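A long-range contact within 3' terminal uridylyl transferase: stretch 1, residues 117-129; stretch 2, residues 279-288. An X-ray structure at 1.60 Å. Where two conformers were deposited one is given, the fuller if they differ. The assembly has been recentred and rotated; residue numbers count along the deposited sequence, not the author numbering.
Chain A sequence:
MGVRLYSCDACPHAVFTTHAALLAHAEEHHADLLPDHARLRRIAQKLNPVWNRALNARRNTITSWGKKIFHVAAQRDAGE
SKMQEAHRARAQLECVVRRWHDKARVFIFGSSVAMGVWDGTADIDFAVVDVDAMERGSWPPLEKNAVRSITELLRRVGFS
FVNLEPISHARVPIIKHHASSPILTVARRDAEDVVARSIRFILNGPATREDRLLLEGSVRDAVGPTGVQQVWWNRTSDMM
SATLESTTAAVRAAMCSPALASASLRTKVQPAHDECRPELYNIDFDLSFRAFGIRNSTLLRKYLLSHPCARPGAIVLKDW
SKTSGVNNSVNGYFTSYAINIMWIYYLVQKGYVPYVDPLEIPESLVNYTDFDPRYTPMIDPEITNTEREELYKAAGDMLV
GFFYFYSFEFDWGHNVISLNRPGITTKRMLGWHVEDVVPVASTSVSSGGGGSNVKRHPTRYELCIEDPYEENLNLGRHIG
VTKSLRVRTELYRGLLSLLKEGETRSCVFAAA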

ATOM      1  N   VAL A 117      -0.598  -8.997   6.914  1.00 13.22           N
ATOM      2  CA  VAL A 117       0.549  -9.848   6.629  1.00 13.03           C
ATOM      3  C   VAL A 117       1.556  -9.036   5.807  1.00 13.25           C
ATOM      4  O   VAL A 117       1.194  -8.005   5.216  1.00 14.27           O
ATOM      5  CB  VAL A 117       0.159 -11.115   5.792  1.00 13.10           C
ATOM      6  CG1 VAL A 117      -0.796 -12.006   6.560  1.00 14.60           C
ATOM      7  CG2 VAL A 117      -0.425 -10.716   4.436  1.00 13.86           C
ATOM      8  N   TRP A 118       2.804  -9.515   5.755  1.00 13.96           N
ATOM      9  CA  TRP A 118       3.819  -8.916   4.879  1.00 12.22           C
ATOM     10  C   TRP A 118       4.714 -10.030   4.324  1.00 16.50           C
ATOM     11  O   TRP A 118       5.121 -10.916   5.069  1.00 22.02           O
ATOM     12  CB  TRP A 118       4.631  -7.879   5.659  1.00 13.50           C
ATOM     13  CG  TRP A 118       5.695  -7.171   4.824  1.00 13.73           C
ATOM     14  CD1 TRP A 118       5.507  -6.451   3.689  1.00 16.00           C
ATOM     15  CD2 TRP A 118       7.089  -7.110   5.118  1.00 12.39           C
ATOM     16  NE1 TRP A 118       6.702  -5.942   3.247  1.00 14.38           N
ATOM     17  CE2 TRP A 118       7.694  -6.349   4.094  1.00 13.99           C
ATOM     18  CE3 TRP A 118       7.892  -7.643   6.128  1.00 13.83           C
ATOM     19  CZ2 TRP A 118       9.062  -6.068   4.075  1.00 13.80           C
ATOM     20  CZ3 TRP A 118       9.256  -7.382   6.091  1.00 17.21           C
ATOM     21  CH2 TRP A 118       9.824  -6.615   5.061  1.00 15.49           C
ATOM     22  N   ASP A 119       5.023  -9.987   3.021  1.00 18.16           N
ATOM     23  CA  ASP A 119       5.767 -11.075   2.381  1.00 20.75           C
ATOM     24  C   ASP A 119       7.281 -10.876   2.395  1.00 23.81           C
ATOM     25  O   ASP A 119       8.062 -11.760   1.992  1.00 23.38           O
ATOM     26  CB  ASP A 119       5.226 -11.299   0.953  1.00 22.21           C
ATOM     27  CG  ASP A 119       5.390 -10.082   0.060  1.00 27.26           C
ATOM     28  OD1 ASP A 119       5.994  -9.085   0.511  1.00 21.88           O
ATOM     29  OD2 ASP A 119       4.937 -10.109  -1.119  1.00 25.95           O
ATOM     30  N   GLY A 120       7.703  -9.721   2.882  1.00 20.88           N
ATOM     31  CA  GLY A 120       9.119  -9.466   3.063  1.00 20.38           C
ATOM     32  C   GLY A 120       9.649  -8.727   1.854  1.00 20.84           C
ATOM     33  O   GLY A 120      10.816  -8.351   1.811  1.00 27.13           O
ATOM     34  N   THR A 121       8.786  -8.493   0.879  1.00 18.44           N
ATOM     35  CA  THR A 121       9.200  -7.861  -0.380  0.60 20.16           C
ATOM     36  C   THR A 121       8.395  -6.619  -0.754  1.00 20.12           C
ATOM     37  O   THR A 121       8.945  -5.651  -1.292  1.00 24.57           O
ATOM     38  CB  THR A 121       9.096  -8.838  -1.557  0.60 24.23           C
ATOM     39  OG1 THR A 121       7.728  -9.216  -1.743  0.60 31.41           O
ATOM     40  CG2 THR A 121       9.961 -10.071  -1.315  0.60 17.96           C
ATOM     41  N   ALA A 122       7.085  -6.635  -0.485  1.00 18.86           N
ATOM     42  CA  ALA A 122       6.226  -5.487  -0.801  1.00 19.21           C
ATOM     43  C   ALA A 122       6.778  -4.210  -0.158  1.00 19.01           C
ATOM     44  O   ALA A 122       7.283  -4.248   0.972  1.00 18.71           O
ATOM     45  CB  ALA A 122       4.798  -5.711  -0.337  1.00 20.03           C
ATOM     46  N   ASP A 123       6.682  -3.081  -0.858  1.00 20.16           N
ATOM     47  CA  ASP A 123       7.132  -1.816  -0.258  1.00 18.57           C
ATOM     48  C   ASP A 123       6.408  -1.552   1.070  1.00 16.96           C
ATOM     49  O   ASP A 123       5.215  -1.799   1.192  1.00 21.45           O
ATOM     50  CB  ASP A 123       6.819  -0.630  -1.190  1.00 22.43           C
ATOM     51  CG  ASP A 123       7.660  -0.619  -2.439  1.00 27.40           C
ATOM     52  OD1 ASP A 123       8.459  -1.552  -2.662  1.00 29.85           O
ATOM     53  OD2 ASP A 123       7.491   0.347  -3.219  1.00 27.74           O
ATOM     54  N   ILE A 124       7.139  -1.021   2.064  1.00 15.29           N
ATOM     55  CA  ILE A 124       6.540  -0.607   3.331  1.00 12.22           C
ATOM     56  C   ILE A 124       6.370   0.897   3.255  1.00 14.28           C
ATOM     57  O   ILE A 124       7.279   1.579   2.802  1.00 14.26           O
ATOM     58  CB  ILE A 124       7.493  -0.935   4.518  1.00 13.26           C
ATOM     59  CG1 ILE A 124       7.582  -2.455   4.704  1.00 14.38           C
ATOM     60  CG2 ILE A 124       7.051  -0.226   5.817  1.00 15.94           C
ATOM     61  CD1 ILE A 124       6.293  -3.135   5.226  1.00 15.75           C
ATOM     62  N   ASP A 125       5.205   1.410   3.640  1.00 11.02           N
ATOM     63  CA  ASP A 125       5.031   2.861   3.781  1.00 11.79           C
ATOM     64  C   ASP A 125       5.246   3.271   5.224  1.00 10.50           C
ATOM     65  O   ASP A 125       4.701   2.654   6.144  1.00 12.04           O
ATOM     66  CB  ASP A 125       3.616   3.288   3.374  1.00 15.38           C
ATOM     67  CG  ASP A 125       3.424   3.259   1.875  1.00 29.47           C
ATOM     68  OD1 ASP A 125       3.924   4.192   1.214  1.00 33.13           O
ATOM     69  OD2 ASP A 125       2.777   2.310   1.379  1.00 28.41           O
ATOM     70  N   PHE A 126       6.038   4.321   5.426  1.00 12.03           N
ATOM     71  CA  PHE A 126       6.255   4.844   6.773  1.00 11.66           C
ATOM     72  C   PHE A 126       5.760   6.274   6.775  1.00 14.19           C
ATOM     73  O   PHE A 126       6.170   7.076   5.928  1.00 14.60           O
ATOM     74  CB  PHE A 126       7.759   4.894   7.103  1.00 10.98           C
ATOM     75  CG  PHE A 126       8.413   3.567   7.300  1.00 11.01           C
ATOM     76  CD1 PHE A 126       8.022   2.733   8.340  1.00 11.30           C
ATOM     77  CD2 PHE A 126       9.523   3.210   6.542  1.00 11.12           C
ATOM     78  CE1 PHE A 126       8.666   1.517   8.575  1.00 12.93           C
ATOM     79  CE2 PHE A 126      10.182   2.010   6.762  1.00 11.15           C
ATOM     80  CZ  PHE A 126       9.775   1.156   7.782  1.00 12.03           C
ATOM     81  N   ALA A 127       4.883   6.607   7.711  1.00 11.00           N
ATOM     82  CA  ALA A 127       4.463   8.000   7.911  1.00 11.18           C
ATOM     83  C   ALA A 127       5.151   8.532   9.160  1.00 11.47           C
ATOM     84  O   ALA A 127       5.159   7.869  10.190  1.00 12.25           O
ATOM     85  CB  ALA A 127       2.946   8.061   8.148  1.00 12.05           C
ATOM     86  N   VAL A 128       5.701   9.737   9.082  1.00 11.67           N
ATOM     87  CA  VAL A 128       6.400  10.347  10.226  1.00 12.00           C
ATOM     88  C   VAL A 128       5.553  11.520  10.704  1.00 13.05           C
ATOM     89  O   VAL A 128       5.392  12.498   9.982  1.00 13.87           O
ATOM     90  CB  VAL A 128       7.784  10.864   9.754  1.00 12.96           C
ATOM     91  CG1 VAL A 128       8.511  11.627  10.892  1.00 13.47           C
ATOM     92  CG2 VAL A 128       8.639   9.677   9.240  1.00 13.31           C
ATOM     93  N   VAL A 129       5.012  11.436  11.922  1.00 12.59           N
ATOM     94  CA  VAL A 129       4.026  12.393  12.401  1.00 12.81           C
ATOM     95  C   VAL A 129       4.267  12.695  13.875  1.00 13.24           C
ATOM     96  O   VAL A 129       4.482  11.767  14.687  1.00 13.94           O
ATOM     97  CB  VAL A 129       2.581  11.815  12.290  1.00 13.05           C
ATOM     98  CG1 VAL A 129       1.544  12.845  12.792  1.00 16.06           C
ATOM     99  CG2 VAL A 129       2.287  11.408  10.836  1.00 15.02           C
TER
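Stretch 2 279-288: ELYNIDFDLS

In stretch 2, 279-281 have helical backbone angles without the regular helix bonding, and the chain then extends through Ile283 and Asp284 into strand 285-288, beside strand 124-129 of stretch 1. The two are parallel, their axes crossing at -17° with a closest approach of 4.8 Å, and the register pairs Ile124 with Phe285, Asp125 with Asp286, Phe126 with Leu287 and Ala127 with Ser288.

As in any parallel pair, alternate residues bond across: here Ile124, Phe126 and Val128, against Asp284, Asp286 and Ser288. Ile124 N gives to Asp284 O (3.1 Å), Asp286 N to Ile124 O (3.1 Å), Phe126 N to Asp286 O (2.9 Å), Ser288 N to Phe126 O (2.9 Å) and Val128 N to Ser288 O (2.8 Å). CA-H...O contacts fill in between, as from Leu287 CA to Phe126 O at 3.4 Å.

Where the strands have not yet joined, water takes over. Water 2 accepts from Asp284 N (3.0 Å) and donates to Thr121 O (3.2 Å), while water 1 binds Gly120 O at 2.6 Å and, weakly, Asn282 O at 3.4 Å. Within the preceding turn, Asp119 OD1 accepts from Thr121 N and Ala122 N, both at 2.9 Å, and Trp118 NE1 donates to Ala122 O at 2.9 Å.

The face carrying Asp125 and Asp286 is acidic, with Asp125 OD1 4.1 Å from Asp286 OD2. Waters lie among the carboxylates: water 4 donates to Asp123 OD2 (2.8 Å) and Asp286 OD2 (2.7 Å), while water 5 lies 3.2 Å from Asp125 OD1, 2.9 Å from Asp286 O and 2.8 Å from Ser288 OG. Asp286 OD1 is satisfied elsewhere in the structure.

The other face is apolar. Phe126 turns its ring edge toward the face of Phe285, centroids 5.2 Å apart and planes at 68°, and its CE2 lies 3.9 Å from Leu280 CD1. Val128 CG2 meets Leu287 CD2 at 3.8 Å; nearer the turn, Ile283 CG2 sits at the edge of the Trp118 ring, 3.7 Å from CH2.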

ATOM      1  N   GLU A 279      17.538  -4.339   9.597  1.00 14.65           N
ATOM      2  CA  GLU A 279      16.351  -4.464   8.718  1.00 14.79           C
ATOM      3  C   GLU A 279      16.059  -3.254   7.820  1.00 15.63           C
ATOM      4  O   GLU A 279      15.728  -3.405   6.631  1.00 16.53           O
ATOM      5  CB  GLU A 279      15.117  -4.831   9.561  1.00 14.31           C
ATOM      6  CG  GLU A 279      15.108  -6.278  10.113  1.00 13.26           C
ATOM      7  CD  GLU A 279      15.899  -6.481  11.409  1.00 16.94           C
ATOM      8  OE1 GLU A 279      16.560  -5.536  11.928  1.00 17.01           O
ATOM      9  OE2 GLU A 279      15.887  -7.609  11.946  1.00 20.06           O
ATOM     10  N   LEU A 280      16.183  -2.046   8.370  1.00 14.38           N
ATOM     11  CA  LEU A 280      15.804  -0.844   7.637  1.00 12.54           C
ATOM     12  C   LEU A 280      16.623  -0.686   6.349  1.00 15.15           C
ATOM     13  O   LEU A 280      16.144  -0.122   5.347  1.00 15.63           O
ATOM     14  CB  LEU A 280      15.966   0.379   8.550  1.00 12.44           C
ATOM     15  CG  LEU A 280      15.489   1.695   7.953  1.00 12.56           C
ATOM     16  CD1 LEU A 280      13.966   1.698   7.759  1.00 13.02           C
ATOM     17  CD2 LEU A 280      15.919   2.899   8.781  1.00 14.73           C
ATOM     18  N   TYR A 281      17.841  -1.209   6.354  1.00 13.31           N
ATOM     19  CA  TYR A 281      18.717  -1.083   5.178  1.00 15.86           C
ATOM     20  C   TYR A 281      18.320  -2.033   4.065  1.00 18.26           C
ATOM     21  O   TYR A 281      18.755  -1.885   2.921  1.00 19.43           O
ATOM     22  CB  TYR A 281      20.179  -1.386   5.554  1.00 15.72           C
ATOM     23  CG  TYR A 281      20.816  -0.392   6.469  1.00 14.27           C
ATOM     24  CD1 TYR A 281      21.571   0.670   5.961  1.00 21.36           C
ATOM     25  CD2 TYR A 281      20.676  -0.494   7.846  1.00 14.90           C
ATOM     26  CE1 TYR A 281      22.173   1.580   6.816  1.00 18.49           C
ATOM     27  CE2 TYR A 281      21.268   0.436   8.706  1.00 18.70           C
ATOM     28  CZ  TYR A 281      22.006   1.464   8.190  1.00 23.26           C
ATOM     29  OH  TYR A 281      22.586   2.340   9.090  1.00 27.93           O
ATOM     30  N   ASN A 282      17.499  -3.021   4.380  1.00 15.66           N
ATOM     31  CA  ASN A 282      17.277  -4.145   3.497  1.00 16.55           C
ATOM     32  C   ASN A 282      15.899  -4.154   2.850  1.00 15.96           C
ATOM     33  O   ASN A 282      15.582  -5.056   2.074  1.00 23.01           O
ATOM     34  CB  ASN A 282      17.438  -5.440   4.292  1.00 18.78           C
ATOM     35  CG  ASN A 282      18.808  -5.567   4.916  1.00 23.80           C
ATOM     36  OD1 ASN A 282      19.794  -5.059   4.383  1.00 28.82           O
ATOM     37  ND2 ASN A 282      18.886  -6.264   6.050  1.00 27.98           N
ATOM     38  N   ILE A 283      15.070  -3.172   3.178  1.00 15.13           N
ATOM     39  CA  ILE A 283      13.714  -3.147   2.693  1.00 14.97           C
ATOM     40  C   ILE A 283      13.421  -1.918   1.835  1.00 16.88           C
ATOM     41  O   ILE A 283      13.914  -0.823   2.107  1.00 18.58           O
ATOM     42  CB  ILE A 283      12.712  -3.227   3.866  1.00 19.42           C
ATOM     43  CG1 ILE A 283      12.833  -2.031   4.781  1.00 24.70           C
ATOM     44  CG2 ILE A 283      12.877  -4.538   4.645  1.00 19.33           C
ATOM     45  CD1 ILE A 283      11.684  -1.979   5.772  1.00 30.85           C
ATOM     46  N   ASP A 284      12.603  -2.095   0.806  1.00 13.34           N
ATOM     47  CA  ASP A 284      12.110  -0.967   0.032  1.00 12.20           C
ATOM     48  C   ASP A 284      11.072  -0.242   0.853  1.00 16.30           C
ATOM     49  O   ASP A 284      10.169  -0.882   1.416  1.00 17.31           O
ATOM     50  CB  ASP A 284      11.412  -1.443  -1.259  1.00 15.42           C
ATOM     51  CG  ASP A 284      12.357  -2.044  -2.286  1.00 24.45           C
ATOM     52  OD1 ASP A 284      13.513  -1.622  -2.417  1.00 21.19           O
ATOM     53  OD2 ASP A 284      11.904  -2.951  -3.018  1.00 30.35           O
ATOM     54  N   PHE A 285      11.176   1.078   0.932  1.00 12.15           N
ATOM     55  CA  PHE A 285      10.170   1.878   1.649  1.00 10.91           C
ATOM     56  C   PHE A 285       9.994   3.262   1.095  1.00 13.67           C
ATOM     57  O   PHE A 285      10.894   3.797   0.427  1.00 15.10           O
ATOM     58  CB  PHE A 285      10.448   1.914   3.186  1.00 13.45           C
ATOM     59  CG  PHE A 285      11.715   2.652   3.605  1.00 11.91           C
ATOM     60  CD1 PHE A 285      11.737   4.054   3.693  1.00 13.86           C
ATOM     61  CD2 PHE A 285      12.857   1.943   3.967  1.00 13.24           C
ATOM     62  CE1 PHE A 285      12.882   4.740   4.106  1.00 11.94           C
ATOM     63  CE2 PHE A 285      13.992   2.625   4.413  1.00 13.78           C
ATOM     64  CZ  PHE A 285      14.010   4.019   4.454  1.00 13.47           C
ATOM     65  N   ASP A 286       8.793   3.812   1.310  1.00 11.45           N
ATOM     66  CA  ASP A 286       8.521   5.216   1.022  1.00 12.03           C
ATOM     67  C   ASP A 286       8.251   5.877   2.366  1.00 13.00           C
ATOM     68  O   ASP A 286       7.411   5.399   3.142  1.00 14.12           O
ATOM     69  CB  ASP A 286       7.267   5.412   0.170  1.00 18.44           C
ATOM     70  CG  ASP A 286       7.435   4.928  -1.263  1.00 23.80           C
ATOM     71  OD1 ASP A 286       8.566   4.573  -1.685  1.00 20.54           O
ATOM     72  OD2 ASP A 286       6.402   4.910  -1.969  1.00 25.04           O
ATOM     73  N   LEU A 287       8.949   6.978   2.628  1.00 11.51           N
ATOM     74  CA  LEU A 287       8.796   7.748   3.866  1.00 11.29           C
ATOM     75  C   LEU A 287       8.089   9.074   3.564  1.00 12.94           C
ATOM     76  O   LEU A 287       8.530   9.854   2.737  1.00 13.29           O
ATOM     77  CB  LEU A 287      10.195   7.952   4.477  1.00 13.68           C
ATOM     78  CG  LEU A 287      10.324   8.626   5.841  1.00 13.37           C
ATOM     79  CD1 LEU A 287      11.721   8.428   6.361  1.00 16.60           C
ATOM     80  CD2 LEU A 287      10.005  10.120   5.769  1.00 13.82           C
ATOM     81  N   SER A 288       6.963   9.308   4.229  1.00 11.16           N
ATOM     82  CA  SER A 288       6.172  10.512   4.051  1.00 11.82           C
ATOM     83  C   SER A 288       5.824  11.102   5.396  1.00 12.14           C
ATOM     84  O   SER A 288       6.146  10.513   6.444  1.00 13.06           O
ATOM     85  CB  SER A 288       4.886  10.179   3.286  1.00 15.91           C
ATOM     86  OG  SER A 288       4.157   9.150   3.964  1.00 17.89           O
TER
HETATM   87  O   HOH W   1      12.709  -6.621   1.336  1.00 43.86           O
HETATM   88  O   HOH W   2      11.527  -4.894   0.369  1.00 29.85           O
HETATM   89  O   HOH W   3       9.772  -3.758   1.471  1.00 26.77           O
HETATM   90  O   HOH W   4       5.855   2.581  -3.145  1.00 38.54           O
HETATM   91  O   HOH W   5       4.898   6.788   2.757  1.00 18.73           O